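Local coordinates for protein myosin-I heavy chain (Dictyostelium discoideum, PDB 5EJR) that is an actin-based myosin motor with ATPase activity that acts in early phagocytosis and adhesion, represented here by the second MyTH4-FERM unit of its tail, at residues A[62-67]-A[104-109]; A[71-74]-A[79-82]; A[89-94]-A[280-285]; A[96-101]-A[136-141]; A[186-189]-A[195-198]. All coordinates share one frame; numbering follows the deposited sequence.

Contact 1. Residues A[62-67]-A[104-109]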
# COMPACT_ATOMS: atom_id res chain seq x y z
N LYS A 62 16.41 24.64 12.45
CA LYS A 62 15.02 25.10 12.43
C LYS A 62 14.06 23.92 12.28
O LYS A 62 13.04 23.89 12.96
CB LYS A 62 14.80 26.14 11.32
CG LYS A 62 13.49 26.92 11.44
CD LYS A 62 13.26 27.82 10.24
CE LYS A 62 11.87 28.44 10.22
NZ LYS A 62 11.74 29.56 11.18
N LYS A 63 14.42 22.93 11.43
CA LYS A 63 13.64 21.71 11.19
C LYS A 63 13.72 20.79 12.43
O LYS A 63 12.75 20.08 12.74
CB LYS A 63 14.17 20.96 9.96
CG LYS A 63 13.95 21.66 8.63
CD LYS A 63 14.61 20.89 7.50
CE LYS A 63 14.60 21.67 6.21
NZ LYS A 63 14.76 20.77 5.03
N ALA A 64 14.87 20.80 13.13
CA ALA A 64 15.13 20.01 14.33
C ALA A 64 14.25 20.49 15.48
O ALA A 64 13.79 19.66 16.28
CB ALA A 64 16.59 20.11 14.72
N ILE A 65 13.97 21.82 15.55
CA ILE A 65 13.11 22.45 16.55
C ILE A 65 11.68 21.97 16.35
O ILE A 65 11.06 21.53 17.33
CB ILE A 65 13.22 24.01 16.57
CG1 ILE A 65 14.61 24.45 17.07
CG2 ILE A 65 12.09 24.65 17.42
CD1 ILE A 65 15.08 25.82 16.52
N LYS A 66 11.15 22.05 15.10
CA LYS A 66 9.79 21.58 14.78
C LYS A 66 9.67 20.08 15.08
O LYS A 66 8.63 19.65 15.60
CB LYS A 66 9.43 21.83 13.30
CG LYS A 66 7.95 21.62 12.96
CD LYS A 66 7.71 21.67 11.47
CE LYS A 66 6.24 21.71 11.11
NZ LYS A 66 6.03 21.72 9.64
N ASN A 67 10.72 19.30 14.75
CA ASN A 67 10.79 17.85 14.98
C ASN A 67 10.68 17.52 16.46
O ASN A 67 9.98 16.56 16.82
CB ASN A 67 12.08 17.29 14.44
CG ASN A 67 12.09 15.78 14.45
OD1 ASN A 67 11.55 15.12 13.57
ND2 ASN A 67 12.64 15.21 15.48
N ARG A 104 19.23 12.84 10.76
CA ARG A 104 18.98 11.50 11.32
C ARG A 104 19.55 11.30 12.72
O ARG A 104 18.78 10.89 13.59
CB ARG A 104 19.45 10.41 10.36
CG ARG A 104 18.49 10.30 9.18
CD ARG A 104 19.06 9.48 8.06
NE ARG A 104 18.18 9.52 6.89
CZ ARG A 104 18.37 8.79 5.80
NH1 ARG A 104 19.40 7.96 5.73
NH2 ARG A 104 17.54 8.88 4.78
N ASP A 105 20.85 11.60 12.95
CA ASP A 105 21.49 11.51 14.27
C ASP A 105 20.75 12.36 15.30
O ASP A 105 20.53 11.91 16.43
CB ASP A 105 22.96 11.95 14.21
CG ASP A 105 23.86 10.98 13.48
OD1 ASP A 105 23.42 9.83 13.23
OD2 ASP A 105 25.00 11.36 13.17
N GLU A 106 20.35 13.57 14.89
CA GLU A 106 19.62 14.53 15.68
C GLU A 106 18.23 14.01 16.08
O GLU A 106 17.78 14.28 17.20
CB GLU A 106 19.55 15.87 14.94
CG GLU A 106 19.56 17.07 15.86
CD GLU A 106 18.22 17.41 16.48
OE1 GLU A 106 17.18 17.00 15.92
OE2 GLU A 106 18.21 18.11 17.52
N ILE A 107 17.56 13.26 15.18
CA ILE A 107 16.24 12.68 15.48
C ILE A 107 16.39 11.61 16.58
O ILE A 107 15.65 11.68 17.56
CB ILE A 107 15.44 12.21 14.24
CG1 ILE A 107 15.18 13.41 13.30
CG2 ILE A 107 14.10 11.59 14.67
CD1 ILE A 107 14.59 13.07 11.90
N TYR A 108 17.41 10.70 16.43
CA TYR A 108 17.72 9.61 17.36
C TYR A 108 18.11 10.13 18.76
O TYR A 108 17.69 9.57 19.75
CB TYR A 108 18.87 8.74 16.83
CG TYR A 108 18.43 7.58 15.96
CD1 TYR A 108 18.08 6.36 16.52
CD2 TYR A 108 18.43 7.69 14.57
CE1 TYR A 108 17.72 5.27 15.72
CE2 TYR A 108 18.04 6.62 13.76
CZ TYR A 108 17.70 5.41 14.34
OH TYR A 108 17.37 4.35 13.53
N CYS A 109 18.92 11.21 18.81
CA CYS A 109 19.34 11.86 20.06
C CYS A 109 18.17 12.53 20.74
O CYS A 109 18.02 12.35 21.94
CB CYS A 109 20.49 12.83 19.82
SG CYS A 109 22.03 12.04 19.29
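Two helical segments, 62-67 and 104-109, lie side by side, and their backbones come nearest at A64 and E106, with the CA atoms 7.2 Å apart. Both belong to the MyTH4 domain: the first is part of helix 58-75, the second of helix 104-113. The contact is buried. A64 meets the carboxylate of E106. E106 is modelled in two positions; in one of them its OE1 lies 3.4 Å from CB of A64, and its OE2 accepts a hydrogen bond from the backbone N of L53. One turn further on, N67 meets I107, the two side chains crossing at about a right angle. ND2 of N67 lies 3.8 Å from CG1 of I107 and also nears CG2. With its CG anti to the backbone N (chi1 -171°), N67 points toward helix 104-113. Its OD1 accepts from NH1 of R96 and its ND2 donates to OE1 of Q110. A leucine in place of N67 would probably leave OE1 of Q110 without its donor and take from R96 one of its acceptors. Across this pair of segments there is no hydrogen bond, just polar groups resting on apolar carbon. The helices themselves are hydrogen-bonded one residue further on, where Q110 also gives NE2 to O of A64. With R96 at its other side, the N67 amide joins helices 58-75, 86-99 and 104-113.

Contact 2. Residues A[71-74]-A[79-82]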
# COMPACT_ATOMS: atom_id res chain seq x y z
N ILE A 71 8.05 15.05 18.42
CA ILE A 71 8.46 13.94 19.29
C ILE A 71 7.66 14.06 20.61
O ILE A 71 7.03 13.09 21.05
CB ILE A 71 10.00 13.93 19.48
CG1 ILE A 71 10.67 13.47 18.17
CG2 ILE A 71 10.42 13.05 20.67
CD1 ILE A 71 12.20 13.29 18.18
N MET A 72 7.59 15.29 21.17
CA MET A 72 6.84 15.63 22.37
C MET A 72 5.35 15.32 22.23
O MET A 72 4.73 14.84 23.17
CB MET A 72 7.07 17.10 22.75
CG MET A 72 8.48 17.37 23.27
SD MET A 72 8.67 19.05 23.96
CE MET A 72 7.45 19.00 25.28
N MET A 73 4.79 15.56 21.03
CA MET A 73 3.39 15.27 20.70
C MET A 73 3.16 13.77 20.67
O MET A 73 2.13 13.30 21.13
CB MET A 73 3.04 15.85 19.32
CG MET A 73 2.84 17.33 19.33
SD MET A 73 2.90 18.02 17.66
CE MET A 73 1.31 17.81 17.20
N TRP A 74 4.12 13.02 20.11
CA TRP A 74 4.03 11.56 20.01
C TRP A 74 4.06 10.92 21.41
O TRP A 74 3.27 10.03 21.71
CB TRP A 74 5.18 11.01 19.14
CG TRP A 74 5.33 9.53 19.27
CD1 TRP A 74 6.29 8.86 19.96
CD2 TRP A 74 4.43 8.54 18.77
NE1 TRP A 74 6.08 7.50 19.88
CE2 TRP A 74 4.92 7.28 19.17
CE3 TRP A 74 3.25 8.60 17.99
CZ2 TRP A 74 4.29 6.08 18.82
CZ3 TRP A 74 2.63 7.41 17.63
CH2 TRP A 74 3.14 6.17 18.05
N PRO A 79 0.58 19.04 23.35
CA PRO A 79 -0.72 18.69 22.76
C PRO A 79 -0.71 18.59 21.23
O PRO A 79 0.13 19.20 20.56
CB PRO A 79 -1.66 19.78 23.27
CG PRO A 79 -0.78 20.93 23.59
CD PRO A 79 0.59 20.41 23.90
N ILE A 80 -1.65 17.79 20.69
CA ILE A 80 -1.80 17.59 19.25
C ILE A 80 -2.96 18.46 18.73
O ILE A 80 -4.07 18.34 19.25
CB ILE A 80 -1.93 16.07 18.89
CG1 ILE A 80 -0.66 15.28 19.29
CG2 ILE A 80 -2.21 15.87 17.42
CD1 ILE A 80 -0.90 13.76 19.59
N PRO A 81 -2.74 19.34 17.71
CA PRO A 81 -3.84 20.20 17.21
C PRO A 81 -5.01 19.46 16.54
O PRO A 81 -4.87 18.31 16.12
CB PRO A 81 -3.14 21.16 16.25
CG PRO A 81 -1.93 20.44 15.81
CD PRO A 81 -1.48 19.63 16.99
N LYS A 82 -6.17 20.15 16.47
CA LYS A 82 -7.47 19.71 15.96
C LYS A 82 -7.44 18.68 14.80
O LYS A 82 -8.10 17.63 14.90
CB LYS A 82 -8.32 20.95 15.57
CG LYS A 82 -9.77 20.66 15.16
CD LYS A 82 -10.69 20.37 16.34
CE LYS A 82 -12.04 21.04 16.19
NZ LYS A 82 -12.86 20.46 15.09
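M73 makes the apolar contacts here, and I80 and P81 receive them. Its CB lies 3.7 Å from CG1 of I80, and that same CG1 also nears the methionine CE. Further out, the terminal methyl CE reaches P81, where it sits 3.3 Å from CD of the proline ring. That is tighter than usual for two carbons. The same methyl also lies 3.7 Å from CA of I80, so it rests where the I80 backbone runs into the proline ring. A turn at chi3 (86°) bends the end of the methionine chain and sets the methyl there.

The contact belongs to the MyTH4 domain, a bundle of helices. Segment 71-74 is near the end of helix 58-75. Segment 79-82 lies in the loop that follows and leads to helix 86-99. The loop thus folds back on the helix it has just left, at the surface of the domain. M73 also touches V89 of helix 86-99 and Y78 of the loop.

Contacts of carbon with backbone oxygen make up the rest. CG of M73 lies 3.5 Å from O of P79. In return, CD1 of I80 lies 3.4 Å from O of M73. An alanine in place of M73 would probably open a gap beside P81 and strip I80 of the methyl that lies against it. No hydrogen bond links the two segments. On the inner side of the helix, W74 turns away from the loop and donates from NE1 to O of K126.

Contact 3. Residues A[89-94]-A[280-285]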
# COMPACT_ATOMS: atom_id res chain seq x y z
N VAL A 89 1.54 12.21 13.41
CA VAL A 89 2.68 12.90 14.02
C VAL A 89 3.98 12.12 13.79
O VAL A 89 4.95 12.69 13.30
CB VAL A 89 2.42 13.26 15.51
CG1 VAL A 89 3.71 13.66 16.23
CG2 VAL A 89 1.39 14.38 15.62
N ILE A 90 3.99 10.81 14.10
CA ILE A 90 5.17 9.98 13.88
C ILE A 90 5.48 9.82 12.37
O ILE A 90 6.65 9.77 12.02
CB ILE A 90 5.10 8.62 14.65
CG1 ILE A 90 6.47 7.90 14.65
CG2 ILE A 90 3.96 7.73 14.14
CD1 ILE A 90 6.61 6.76 15.75
N GLN A 91 4.46 9.79 11.49
CA GLN A 91 4.69 9.73 10.03
C GLN A 91 5.49 10.97 9.57
O GLN A 91 6.42 10.83 8.78
CB GLN A 91 3.37 9.63 9.27
CG GLN A 91 2.88 8.18 9.17
CD GLN A 91 1.40 8.12 8.94
OE1 GLN A 91 0.81 8.93 8.22
NE2 GLN A 91 0.75 7.18 9.59
N SER A 92 5.17 12.17 10.13
CA SER A 92 5.86 13.44 9.88
C SER A 92 7.34 13.34 10.28
O SER A 92 8.21 13.67 9.48
CB SER A 92 5.18 14.58 10.63
OG SER A 92 5.85 15.81 10.40
N ILE A 93 7.62 12.80 11.50
CA ILE A 93 8.96 12.61 12.05
C ILE A 93 9.78 11.70 11.18
O ILE A 93 10.93 12.03 10.89
CB ILE A 93 8.93 12.11 13.53
CG1 ILE A 93 8.20 13.11 14.46
CG2 ILE A 93 10.35 11.80 14.07
CD1 ILE A 93 7.76 12.54 15.81
N ILE A 94 9.23 10.55 10.79
CA ILE A 94 9.98 9.60 9.97
C ILE A 94 10.18 10.18 8.56
O ILE A 94 11.28 10.04 8.02
CB ILE A 94 9.40 8.17 10.04
CG1 ILE A 94 9.89 7.46 11.34
CG2 ILE A 94 9.77 7.32 8.81
CD1 ILE A 94 8.89 6.64 11.95
N ARG A 280 -0.18 5.57 3.70
CA ARG A 280 -0.71 6.38 2.59
C ARG A 280 -2.22 6.53 2.64
O ARG A 280 -2.71 7.61 2.32
CB ARG A 280 -0.25 5.82 1.25
CG ARG A 280 1.15 6.29 0.88
CD ARG A 280 1.82 5.42 -0.16
NE ARG A 280 3.26 5.71 -0.22
CZ ARG A 280 4.19 4.88 -0.67
NH1 ARG A 280 3.85 3.66 -1.10
NH2 ARG A 280 5.46 5.24 -0.69
N TRP A 281 -2.95 5.50 3.10
CA TRP A 281 -4.40 5.55 3.23
C TRP A 281 -4.82 6.52 4.34
O TRP A 281 -5.85 7.17 4.22
CB TRP A 281 -4.97 4.16 3.53
CG TRP A 281 -5.00 3.19 2.39
CD1 TRP A 281 -4.60 3.39 1.10
CD2 TRP A 281 -5.46 1.83 2.46
NE1 TRP A 281 -4.82 2.26 0.35
CE2 TRP A 281 -5.33 1.28 1.16
CE3 TRP A 281 -6.02 1.05 3.47
CZ2 TRP A 281 -5.73 -0.02 0.86
CZ3 TRP A 281 -6.41 -0.25 3.18
CH2 TRP A 281 -6.26 -0.77 1.89
N GLU A 282 -4.00 6.60 5.42
CA GLU A 282 -4.24 7.52 6.53
C GLU A 282 -4.05 8.96 6.08
O GLU A 282 -4.75 9.85 6.55
CB GLU A 282 -3.26 7.24 7.68
CG GLU A 282 -3.54 5.96 8.43
CD GLU A 282 -3.03 6.01 9.85
OE1 GLU A 282 -1.91 6.51 10.07
OE2 GLU A 282 -3.78 5.57 10.76
N GLN A 283 -3.08 9.18 5.17
CA GLN A 283 -2.69 10.47 4.60
C GLN A 283 -3.68 10.97 3.53
O GLN A 283 -3.67 12.15 3.20
CB GLN A 283 -1.28 10.38 3.99
CG GLN A 283 -0.19 10.00 4.98
CD GLN A 283 0.87 11.06 5.10
OE1 GLN A 283 1.71 11.24 4.22
NE2 GLN A 283 0.83 11.82 6.20
N SER A 284 -4.52 10.06 2.99
CA SER A 284 -5.52 10.37 1.96
C SER A 284 -6.62 11.27 2.49
O SER A 284 -7.16 11.03 3.57
CB SER A 284 -6.13 9.08 1.40
OG SER A 284 -7.18 9.34 0.49
N GLU A 285 -6.98 12.29 1.69
CA GLU A 285 -8.04 13.24 2.02
C GLU A 285 -9.40 12.75 1.49
O GLU A 285 -10.42 13.41 1.71
CB GLU A 285 -7.68 14.65 1.50
CG GLU A 285 -8.25 15.79 2.33
CD GLU A 285 -7.71 15.92 3.74
OE1 GLU A 285 -8.37 15.43 4.68
OE2 GLU A 285 -6.62 16.51 3.90
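This contact spans the boundary between the MyTH4 domain and the first, ubiquitin-like lobe of the FERM domain. Helix 86-99 of MyTH4 supplies Q91, and helix 274-283 of the lobe supplies E282 and Q283. The backbones stay well apart, with CA atoms 9.2 Å from each other at Q91 and Q283, so long side chains bridge the gap. NE2 of Q91 donates to OE1 of E282 over 2.8 Å, with an N-H...O angle of 152°. The acceptor lies in the amide plane of Q91, and the donor reaches the oxygen nearly end-on, in line with its C-O bond. The amide and carboxylate planes are turned 46° from each other. Both chains run extended beyond CG, which gives them the reach to meet. Q283 comes alongside in the opposite direction, its amide nearly perpendicular to that of Q91 (83°). OE1 of Q91 lies 3.6 Å from CG of Q283. Second partners fix the polar groups. NE2 of Q91 also donates to O of P192. E282 takes S87 OG at OE1 and the backbone N of A194 at OE2. The E282 carboxylate is therefore held by the start of two MyTH4 helices, 86-99 and 194-205, as well as by Q91. Three hydrogen-bond donors from MyTH4 around one carboxylate would probably stabilise its negative charge and help fix how the lobe sits against the domain.

Contact 4. Residues A[96-101]-A[136-141]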
# COMPACT_ATOMS: atom_id res chain seq x y z
N ARG A 96 10.51 13.38 7.83
CA ARG A 96 11.60 14.35 8.01
C ARG A 96 12.95 13.63 8.02
O ARG A 96 13.88 14.08 7.35
CB ARG A 96 11.37 15.18 9.29
CG ARG A 96 12.38 16.33 9.50
CD ARG A 96 12.04 17.17 10.71
NE ARG A 96 10.74 17.84 10.62
CZ ARG A 96 9.63 17.44 11.23
NH1 ARG A 96 9.64 16.34 11.99
NH2 ARG A 96 8.50 18.11 11.07
N GLY A 97 13.04 12.49 8.71
CA GLY A 97 14.26 11.70 8.76
C GLY A 97 14.66 11.08 7.43
O GLY A 97 15.85 11.06 7.10
N ILE A 98 13.67 10.56 6.67
CA ILE A 98 13.87 9.96 5.33
C ILE A 98 14.48 11.00 4.36
O ILE A 98 15.55 10.74 3.79
CB ILE A 98 12.52 9.36 4.77
CG1 ILE A 98 12.16 8.02 5.45
CG2 ILE A 98 12.56 9.20 3.24
CD1 ILE A 98 10.73 7.53 5.21
N GLU A 99 13.81 12.16 4.19
CA GLU A 99 14.22 13.19 3.23
C GLU A 99 15.35 14.12 3.72
O GLU A 99 16.13 14.59 2.89
CB GLU A 99 13.02 13.99 2.70
CG GLU A 99 12.21 14.75 3.73
CD GLU A 99 10.70 14.60 3.61
OE1 GLU A 99 10.24 13.51 3.20
OE2 GLU A 99 9.98 15.55 3.99
N ASN A 100 15.46 14.36 5.04
CA ASN A 100 16.54 15.19 5.57
C ASN A 100 17.53 14.27 6.25
O ASN A 100 17.49 14.02 7.46
CB ASN A 100 16.03 16.31 6.47
CG ASN A 100 15.03 17.18 5.77
OD1 ASN A 100 15.39 18.08 4.99
ND2 ASN A 100 13.75 16.92 6.02
N HIS A 101 18.36 13.67 5.42
CA HIS A 101 19.39 12.69 5.71
C HIS A 101 20.37 13.10 6.84
O HIS A 101 20.78 12.26 7.65
CB HIS A 101 20.12 12.42 4.39
CG HIS A 101 21.52 11.94 4.51
ND1 HIS A 101 21.81 10.59 4.59
CD2 HIS A 101 22.67 12.65 4.49
CE1 HIS A 101 23.13 10.52 4.67
NE2 HIS A 101 23.70 11.73 4.61
N ILE A 136 13.58 0.80 12.10
CA ILE A 136 13.08 -0.02 10.99
C ILE A 136 13.21 0.72 9.64
O ILE A 136 13.31 0.06 8.60
CB ILE A 136 11.65 -0.61 11.22
CG1 ILE A 136 10.63 0.47 11.56
CG2 ILE A 136 11.68 -1.73 12.27
CD1 ILE A 136 9.16 0.07 11.40
N THR A 137 13.28 2.08 9.66
CA THR A 137 13.35 2.93 8.47
C THR A 137 14.78 3.27 8.00
O THR A 137 15.16 2.92 6.89
CB THR A 137 12.51 4.19 8.69
OG1 THR A 137 11.35 3.82 9.43
CG2 THR A 137 12.07 4.84 7.37
N PHE A 138 15.54 3.99 8.82
CA PHE A 138 16.88 4.43 8.46
C PHE A 138 17.85 4.25 9.61
O PHE A 138 17.46 4.23 10.77
CB PHE A 138 16.88 5.90 7.94
CG PHE A 138 16.10 6.86 8.80
CD1 PHE A 138 16.63 7.37 9.98
CD2 PHE A 138 14.80 7.21 8.47
CE1 PHE A 138 15.89 8.21 10.81
CE2 PHE A 138 14.05 8.06 9.29
CZ PHE A 138 14.60 8.55 10.46
N SER A 139 19.11 4.09 9.26
CA SER A 139 20.18 3.89 10.20
C SER A 139 20.66 5.25 10.74
O SER A 139 20.64 6.23 9.99
CB SER A 139 21.34 3.21 9.47
OG SER A 139 22.51 3.10 10.26
N PRO A 140 21.16 5.33 12.00
CA PRO A 140 21.86 6.57 12.40
C PRO A 140 23.22 6.53 11.66
O PRO A 140 23.55 5.49 11.06
CB PRO A 140 22.04 6.41 13.91
CG PRO A 140 22.03 4.96 14.16
CD PRO A 140 21.30 4.27 13.03
N SER A 141 24.02 7.62 11.70
CA SER A 141 25.33 7.62 11.04
C SER A 141 26.20 6.46 11.52
O SER A 141 25.97 5.92 12.61
CB SER A 141 26.06 8.95 11.27
OG SER A 141 26.43 9.13 12.63
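G97 and I98 of helix 86-99 pack against T137 and F138, at the end of helix 121-137 and just beyond it. The F138 ring meets the helix backbone directly: its CZ lies 3.6 Å from CA of G97. The carbonyl O of G97 sits over one face of the ring, 4.1 Å above its plane and shifted toward the rim. G97 has no side chain, and a CB there would clash with the ring; this lets F138 come so close. CE2 of F138 lies 3.6 Å from N of I98, in an oblique position. Beside the ring, CG2 of T137 lies across the end of I98, 3.7 Å from its CD1. The methyl of T137 takes this place while OG1 turns back to O of F133 in its own helix. The F138 ring is carried between backbone N and carbonyl carbon (chi1 47°), which swings it toward G97. Its own carbonyl receives Y108 OH. R104 completes the setting: its side chain packs on F138, while its NE and NH2 bond to O of G97 and O of I98. N100, the first residue past the helix, gives both its backbone N and its ND2 to O of R96, ND2 over 3.1 Å. The contact thus wedges an aromatic ring between helix 86-99 and helix 104-113. S141 then caps the next helix, 142-159, and bonds to D105 of helix 104-113.

Contact 5. Residues A[186-189]-A[195-198]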
# COMPACT_ATOMS: atom_id res chain seq x y z
N GLN A 186 13.86 -3.61 0.60
CA GLN A 186 13.23 -3.70 1.91
C GLN A 186 13.16 -2.35 2.64
O GLN A 186 12.50 -2.27 3.67
CB GLN A 186 13.87 -4.79 2.78
CG GLN A 186 13.30 -6.17 2.48
CD GLN A 186 13.89 -7.28 3.31
OE1 GLN A 186 15.08 -7.29 3.65
NE2 GLN A 186 13.08 -8.29 3.59
N GLN A 187 13.78 -1.30 2.10
CA GLN A 187 13.76 0.02 2.73
C GLN A 187 12.38 0.66 2.70
O GLN A 187 11.87 0.95 1.62
CB GLN A 187 14.85 0.94 2.14
CG GLN A 187 16.27 0.51 2.54
CD GLN A 187 17.38 1.28 1.87
OE1 GLN A 187 17.16 2.14 1.00
NE2 GLN A 187 18.61 0.97 2.24
N ARG A 188 11.74 0.79 3.89
CA ARG A 188 10.40 1.37 4.08
C ARG A 188 10.37 2.84 3.65
O ARG A 188 11.37 3.54 3.83
CB ARG A 188 9.95 1.24 5.55
CG ARG A 188 9.53 -0.18 5.97
CD ARG A 188 8.10 -0.56 5.59
NE ARG A 188 7.12 0.39 6.12
CZ ARG A 188 6.56 0.31 7.32
NH1 ARG A 188 6.84 -0.72 8.12
NH2 ARG A 188 5.71 1.24 7.73
N LYS A 189 9.24 3.30 3.08
CA LYS A 189 9.08 4.66 2.55
C LYS A 189 8.21 5.54 3.42
O LYS A 189 8.15 6.75 3.21
CB LYS A 189 8.47 4.61 1.12
CG LYS A 189 9.18 3.71 0.12
CD LYS A 189 10.42 4.36 -0.48
CE LYS A 189 11.15 3.45 -1.45
NZ LYS A 189 11.98 2.44 -0.75
N THR A 195 -2.72 1.35 12.51
CA THR A 195 -2.82 -0.11 12.41
C THR A 195 -1.48 -0.77 12.77
O THR A 195 -1.46 -1.69 13.59
CB THR A 195 -3.30 -0.52 11.00
OG1 THR A 195 -4.62 -0.03 10.83
CG2 THR A 195 -3.28 -2.04 10.76
N GLU A 196 -0.39 -0.31 12.12
CA GLU A 196 0.96 -0.84 12.36
C GLU A 196 1.37 -0.59 13.81
O GLU A 196 2.11 -1.39 14.38
CB GLU A 196 1.99 -0.17 11.46
CG GLU A 196 3.34 -0.87 11.49
CD GLU A 196 4.39 -0.35 10.54
OE1 GLU A 196 4.04 0.50 9.69
OE2 GLU A 196 5.55 -0.80 10.63
N ILE A 197 0.92 0.54 14.38
CA ILE A 197 1.26 0.93 15.75
C ILE A 197 0.63 -0.07 16.72
O ILE A 197 1.35 -0.66 17.52
CB ILE A 197 0.90 2.43 16.02
CG1 ILE A 197 1.93 3.35 15.30
CG2 ILE A 197 0.88 2.73 17.52
CD1 ILE A 197 1.45 4.83 15.02
N GLN A 198 -0.69 -0.29 16.60
CA GLN A 198 -1.44 -1.22 17.44
C GLN A 198 -0.94 -2.65 17.32
O GLN A 198 -0.76 -3.32 18.34
CB GLN A 198 -2.94 -1.12 17.16
CG GLN A 198 -3.82 -1.79 18.23
CD GLN A 198 -3.43 -1.41 19.64
OE1 GLN A 198 -3.64 -0.28 20.09
NE2 GLN A 198 -2.81 -2.34 20.35
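R188 and E196 approach from opposite directions and meet end-on. The guanidinium presents NH1 and NH2, and each nitrogen takes one carboxylate oxygen. NH1 donates to OE2 of E196 over 2.8 Å, with an almost straight N-H...O angle of 176°. NH2 donates to OE1 of E196 over 2.7 Å and bends more, to 149°. The two flat groups are not coplanar: their planes lie 37° apart. OE2 stays in the guanidinium plane, but OE1 is tilted out of it. Seen from the carboxylate, OE1 uses its syn lone pair, while NH1 reaches OE2 on the syn side but out of the carboxylate plane.

This bidentate salt bridge is buried where MyTH4 meets the first FERM lobe, although both its residues belong to MyTH4. R188 lies in the loop after helix 164-178, and E196 is in the first turns of helix 194-205. CA of R188 and CA of E196 are 12.7 Å apart, so the two side chains span the whole distance. E196 does so with an extended chain, its CG anti to the backbone N (chi1 -169°). R188 is folded instead, bending at chi2 (-82°) and chi3.

A second acid shares the arginine. NE of R188 forms a salt bridge with OD1 of D276, from helix 274-283 of the FERM lobe, and OD2 of D276 accepts from the backbone N of K189. The guanidinium lies between two carboxylates, which would probably offset the cost of burying its charge and fix its orientation. I136 of helix 121-137 packs on both R188 and E196, and Y275 of helix 274-283 does the same.

Overall arrangement
Contacts 1, 4 and 5 are buried, contact 3 is partly buried and contact 2 lies at the surface. Contacts 1 and 2 share helix 58-75, and contacts 3 and 4 share helix 86-99. Contact 1 touches contact 4 through polar pairs as well as packing, and contact 2 touches contact 5 where W74 packs on I197. Within MyTH4, contacts 1, 2 and 4 join their segments by packing without a hydrogen bond between them. Contact 3 crosses to the FERM domain with a hydrogen bond. Contact 5, about 11 Å from it between centres, is a charged pair within MyTH4 that a FERM aspartate extends. Among the five, direct hydrogen bonds between segments occur only where helix 274-283 takes part.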